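Local coordinates for putative sugar ABC transporter, substrate-binding protein (Clostridium phytofermentans, PDB 4WZZ) that binds L-rhamnose and is probably the solute-binding component of a sugar ABC transporter, at residues F154-G159 and G348-L353. Numbering follows the deposited sequence.
Sequences FVNQAG and GTEIIL
T349 O is gripped twice: F154 N reaches it at 3.1 Å, and the guanidinium nitrogen NH2 of R151 supplies a second hydrogen bond. From here the parallel strands 154-156 and 349-352 are joined by backbone bonds from I351 N to F154 O, N156 N to I351 O and L353 N to N156 O, the last 2.7 Å long. F154 O also takes a CA-H...O contact from E350 CA. One side-chain bond spans the strands on the face that carries F154, N156, E350 and I352. N156 ND2 donates a hydrogen bond to E350 OE1 over 2.9 Å, meeting the syn side of the carboxylate 30° out of its plane while OE1 stays close to the amide plane. With chi1 of 76° E350 CG sits between its backbone N and carbonyl carbon, and the extended chain beyond carries OE1 past N156 CB to the amide nitrogen. The same oxygen lies at the edge of the F154 ring, 4.0 Å from CD2, with ring and carboxylate nearly coplanar. Farther along this face, I352 CG2 rests 3.7 Å from N of G159, the N-cap residue of helix 160-174. V155 and I351 occupy the reverse face, with V155 CG2 loosely facing I351 CD1, and both pack on L305 of helix 299-315. Past the last bridge, L353 CB lies against Q157 O, while the Q157 side chain leads away to the bound L-rhamnose, its NE2 bonded to D143 OD1. Strand 349-352, from late in the chain, thus extends the parallel part of one lobe's sheet beside a sugar-pocket loop, as in the two-lobed periplasmic binding protein fold, in which the chain crosses between the lobes more than once.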
# COMPACT_ATOMS: atom_id res chain seq x y z
N PHE A 154 -12.02 6.32 1.59
CA PHE A 154 -10.74 5.61 1.48
C PHE A 154 -9.68 6.56 0.95
O PHE A 154 -9.92 7.31 0.00
CB PHE A 154 -10.86 4.41 0.53
CG PHE A 154 -9.57 3.65 0.34
CD1 PHE A 154 -8.91 3.12 1.43
CD2 PHE A 154 -9.03 3.44 -0.93
CE1 PHE A 154 -7.74 2.42 1.29
CE2 PHE A 154 -7.85 2.73 -1.07
CZ PHE A 154 -7.21 2.23 0.06
N VAL A 155 -8.51 6.54 1.57
CA VAL A 155 -7.40 7.37 1.12
C VAL A 155 -6.44 6.44 0.42
O VAL A 155 -5.80 5.60 1.06
CB VAL A 155 -6.71 8.13 2.25
CG1 VAL A 155 -5.60 9.00 1.69
CG2 VAL A 155 -7.72 8.99 2.99
N ASN A 156 -6.37 6.58 -0.90
CA ASN A 156 -5.62 5.66 -1.79
C ASN A 156 -4.32 6.32 -2.23
O ASN A 156 -4.32 7.49 -2.65
CB ASN A 156 -6.49 5.34 -3.02
CG ASN A 156 -6.12 4.03 -3.69
OD1 ASN A 156 -5.06 3.46 -3.43
ND2 ASN A 156 -7.00 3.55 -4.59
N GLN A 157 -3.21 5.59 -2.09
CA GLN A 157 -1.88 6.08 -2.44
C GLN A 157 -1.74 6.46 -3.90
O GLN A 157 -0.99 7.36 -4.25
CB GLN A 157 -0.83 5.01 -2.10
CG GLN A 157 -1.24 3.58 -2.48
CD GLN A 157 -1.83 2.82 -1.33
OE1 GLN A 157 -2.89 3.18 -0.82
NE2 GLN A 157 -1.15 1.77 -0.90
N ALA A 158 -2.46 5.76 -4.77
CA ALA A 158 -2.40 6.03 -6.20
C ALA A 158 -3.60 5.37 -6.83
O ALA A 158 -4.24 4.54 -6.20
CB ALA A 158 -1.10 5.50 -6.81
N GLY A 159 -3.95 5.74 -8.06
CA GLY A 159 -5.01 5.02 -8.73
C GLY A 159 -4.66 3.53 -8.84
O GLY A 159 -3.56 3.15 -9.22
N GLY A 348 -17.67 2.63 -2.87
CA GLY A 348 -17.48 3.67 -1.90
C GLY A 348 -16.95 4.92 -2.55
O GLY A 348 -17.22 5.21 -3.73
N THR A 349 -16.22 5.70 -1.76
CA THR A 349 -15.59 6.90 -2.24
C THR A 349 -14.13 6.82 -1.85
O THR A 349 -13.77 6.06 -0.95
CB THR A 349 -16.19 8.16 -1.63
OG1 THR A 349 -16.03 8.15 -0.21
CG2 THR A 349 -17.68 8.28 -1.97
N GLU A 350 -13.32 7.63 -2.51
CA GLU A 350 -11.90 7.65 -2.24
C GLU A 350 -11.30 9.01 -2.58
O GLU A 350 -11.87 9.82 -3.31
CB GLU A 350 -11.21 6.51 -2.99
CG GLU A 350 -11.04 6.77 -4.47
CD GLU A 350 -10.39 5.60 -5.22
OE1 GLU A 350 -9.67 4.77 -4.60
OE2 GLU A 350 -10.63 5.52 -6.44
N ILE A 351 -10.15 9.25 -1.96
CA ILE A 351 -9.29 10.38 -2.24
C ILE A 351 -7.98 9.76 -2.72
O ILE A 351 -7.44 8.91 -2.03
CB ILE A 351 -9.03 11.17 -0.94
CG1 ILE A 351 -10.35 11.79 -0.44
CG2 ILE A 351 -8.00 12.26 -1.15
CD1 ILE A 351 -10.32 12.11 1.04
N ILE A 352 -7.47 10.21 -3.86
CA ILE A 352 -6.26 9.64 -4.42
C ILE A 352 -5.09 10.58 -4.17
O ILE A 352 -5.10 11.72 -4.64
CB ILE A 352 -6.40 9.36 -5.92
CG1 ILE A 352 -7.52 8.32 -6.16
CG2 ILE A 352 -5.07 8.86 -6.48
CD1 ILE A 352 -7.80 8.03 -7.63
N LEU A 353 -4.09 10.10 -3.43
CA LEU A 353 -2.94 10.89 -3.02
C LEU A 353 -2.19 11.52 -4.18
O LEU A 353 -1.89 12.70 -4.16
CB LEU A 353 -1.96 10.02 -2.21
CG LEU A 353 -0.59 10.60 -1.84
CD1 LEU A 353 -0.71 11.73 -0.80
CD2 LEU A 353 0.29 9.50 -1.27